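Local atomic coordinates of PLP-Dependent L-Arginine Hydroxylase MppP (Streptomyces wadayamensis, PDB entry 6C9B), a protein that uses pyridoxal 5'-phosphate to oxidise L-arginine, acting as an oxidase rather than an oxygenase and yielding 4-hydroxy-2-ketoarginine and 2-ketoarginine. Residues K245-S248 with D249-G253. Residues are numbered along the deposited sequence; the frame is centred on the assembly and turned at random.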
ATOM      1  N   LYS B 245      -5.791  15.086  -1.871  1.00 20.55           N
ATOM      2  CA  LYS B 245      -4.866  15.201  -2.998  1.00 22.21           C
ATOM      3  C   LYS B 245      -3.746  14.178  -2.887  1.00 20.52           C
ATOM      4  O   LYS B 245      -3.438  13.486  -3.861  1.00 20.62           O
ATOM      5  CB  LYS B 245      -4.301  16.619  -3.065  1.00 26.52           C
ATOM      6  CG  LYS B 245      -3.107  16.827  -4.007  1.00 44.11           C
ATOM      7  CD  LYS B 245      -3.350  16.384  -5.445  1.00 66.90           C
ATOM      8  CE  LYS B 245      -2.271  16.961  -6.377  1.00 66.37           C
ATOM      9  NZ  LYS B 245      -1.774  16.009  -7.415  1.00 59.44           N
ATOM     10  N   ILE B 246      -3.166  14.019  -1.698  1.00 20.22           N
ATOM     11  CA  ILE B 246      -2.057  13.084  -1.566  1.00 18.22           C
ATOM     12  C   ILE B 246      -2.567  11.650  -1.699  1.00 17.90           C
ATOM     13  O   ILE B 246      -1.942  10.825  -2.374  1.00 20.08           O
ATOM     14  CB  ILE B 246      -1.286  13.323  -0.263  1.00 17.89           C
ATOM     15  CG1 ILE B 246      -0.560  14.673  -0.380  1.00 20.52           C
ATOM     16  CG2 ILE B 246      -0.267  12.190  -0.013  1.00 20.13           C
ATOM     17  CD1 ILE B 246       0.134  15.162   0.917  1.00 24.74           C
ATOM     18  N   TYR B 247      -3.752  11.365  -1.147  1.00 18.30           N
ATOM     19  CA  TYR B 247      -4.392  10.067  -1.400  1.00 17.70           C
ATOM     20  C   TYR B 247      -4.430   9.779  -2.889  1.00 19.24           C
ATOM     21  O   TYR B 247      -4.010   8.707  -3.348  1.00 19.72           O
ATOM     22  CB  TYR B 247      -5.809  10.041  -0.820  1.00 19.47           C
ATOM     23  CG  TYR B 247      -6.610   8.814  -1.176  1.00 17.86           C
ATOM     24  CD1 TYR B 247      -7.359   8.758  -2.329  1.00 22.28           C
ATOM     25  CD2 TYR B 247      -6.617   7.704  -0.336  1.00 17.44           C
ATOM     26  CE1 TYR B 247      -8.102   7.624  -2.655  1.00 23.59           C
ATOM     27  CE2 TYR B 247      -7.351   6.572  -0.660  1.00 17.54           C
ATOM     28  CZ  TYR B 247      -8.089   6.543  -1.817  1.00 20.19           C
ATOM     29  OH  TYR B 247      -8.814   5.414  -2.127  1.00 20.70           O
ATOM     30  N   SER B 248      -4.916  10.739  -3.676  1.00 19.64           N
ATOM     31  CA  SER B 248      -5.074  10.478  -5.097  1.00 22.45           C
ATOM     32  C   SER B 248      -3.746  10.374  -5.837  1.00 22.56           C
ATOM     33  O   SER B 248      -3.709   9.800  -6.936  1.00 24.20           O
ATOM     34  CB  SER B 248      -5.949  11.553  -5.729  1.00 21.96           C
ATOM     35  OG  SER B 248      -5.258  12.787  -5.851  1.00 28.40           O
ATOM     36  N   ASP B 249      -2.654  10.898  -5.269  1.00 23.49           N
ATOM     37  CA  ASP B 249      -1.337  10.681  -5.860  1.00 20.41           C
ATOM     38  C   ASP B 249      -0.861   9.252  -5.640  1.00 23.76           C
ATOM     39  O   ASP B 249      -0.055   8.749  -6.431  1.00 25.28           O
ATOM     40  CB  ASP B 249      -0.308  11.641  -5.248  1.00 22.70           C
ATOM     41  CG  ASP B 249      -0.532  13.095  -5.629  1.00 27.82           C
ATOM     42  OD1 ASP B 249      -1.213  13.384  -6.638  1.00 25.09           O
ATOM     43  OD2 ASP B 249       0.030  13.970  -4.933  1.00 26.00           O
ATOM     44  N   ILE B 250      -1.339   8.597  -4.592  1.00 22.49           N
ATOM     45  CA  ILE B 250      -0.873   7.248  -4.252  1.00 20.14           C
ATOM     46  C   ILE B 250      -1.771   6.172  -4.849  1.00 27.69           C
ATOM     47  O   ILE B 250      -1.273   5.124  -5.267  1.00 26.12           O
ATOM     48  CB  ILE B 250      -0.736   7.096  -2.722  1.00 23.37           C
ATOM     49  CG1 ILE B 250       0.406   8.003  -2.246  1.00 24.39           C
ATOM     50  CG2 ILE B 250      -0.432   5.625  -2.330  1.00 25.16           C
ATOM     51  CD1 ILE B 250       0.614   8.039  -0.791  1.00 34.07           C
ATOM     52  N   LEU B 251      -3.087   6.382  -4.905  1.00 20.35           N
ATOM     53  CA  LEU B 251      -3.952   5.293  -5.364  1.00 19.93           C
ATOM     54  C   LEU B 251      -5.309   5.810  -5.821  1.00 25.57           C
ATOM     55  O   LEU B 251      -5.783   6.870  -5.387  1.00 24.90           O
ATOM     56  CB  LEU B 251      -4.153   4.208  -4.292  1.00 21.95           C
ATOM     57  CG  LEU B 251      -5.053   4.481  -3.071  1.00 21.95           C
ATOM     58  CD1 LEU B 251      -5.504   3.191  -2.383  1.00 24.46           C
ATOM     59  CD2 LEU B 251      -4.363   5.361  -2.046  1.00 20.82           C
ATOM     60  N   LEU B 252      -5.912   5.018  -6.712  1.00 23.19           N
ATOM     61  CA  LEU B 252      -7.274   5.228  -7.209  1.00 23.21           C
ATOM     62  C   LEU B 252      -8.328   4.677  -6.243  1.00 35.71           C
ATOM     63  O   LEU B 252      -9.454   5.179  -6.196  1.00 32.35           O
ATOM     64  CB  LEU B 252      -7.366   4.570  -8.586  1.00 33.97           C
ATOM     65  CG  LEU B 252      -8.535   4.852  -9.525  1.00 55.65           C
ATOM     66  CD1 LEU B 252      -8.428   6.268 -10.073  1.00 51.10           C
ATOM     67  CD2 LEU B 252      -8.552   3.804 -10.654  1.00 49.34           C
ATOM     68  N   GLY B 253      -7.981   3.670  -5.458  1.00 22.32           N
ATOM     69  CA  GLY B 253      -8.920   3.008  -4.577  1.00 25.12           C
ATOM     70  C   GLY B 253      -8.405   1.605  -4.332  1.00 22.40           C
ATOM     71  O   GLY B 253      -7.349   1.226  -4.824  1.00 23.98           O
TER
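Lys245 and Asp249 form a salt bridge one helical turn apart, with NZ 2.8 Å from OD1 and approaching on the syn lone pair of that oxygen. The lysine CG stands anti to the backbone N (chi1 168°), and bends at chi2 and chi4 bring the ammonium round to the oxygen edge of the carboxylate, close to its plane. A second, long and weak ion pair reaches from the same NZ to Asp120 of the second subunit, whose Leu121 packs on Asp249 and Ile250.

The backbone bonds belong to the last turn of helix 243-250, in the large domain of this fold type I PLP enzyme, against strand 84-87, which edges the seven-stranded sheet beside its one antiparallel strand, 231-235. Lys245 O takes two donors, Asp249 N at 3.0 Å and Ser248 OG at 2.8 Å. Ile246 O receives weak bonds from Asp249 N and Ile250 N. At Tyr247 O the pattern is bifurcated: Leu251 N arrives almost in line with the C=O at 2.9 Å, whereas Ile250 N sits well above the carbonyl plane. Helical geometry is lost at Leu251, and the chain turns away toward Gly253, whose backbone angles suit glycine.

Leu251 lays CD2 over one face of the Tyr247 ring in a CH-pi contact, 3.8 Å from the centroid and displaced toward CE2. Farther out, the phenol OH lies 3.4 Å from Gly253 CA and hydrogen-bonds to Ser86 O. Ile246 CG2 and Ile250 CD1 meet loosely, 4.3 Å apart, and both residues touch helix 90-101, Ile246 at Arg99 and Ser100, Ile250 at Ile96.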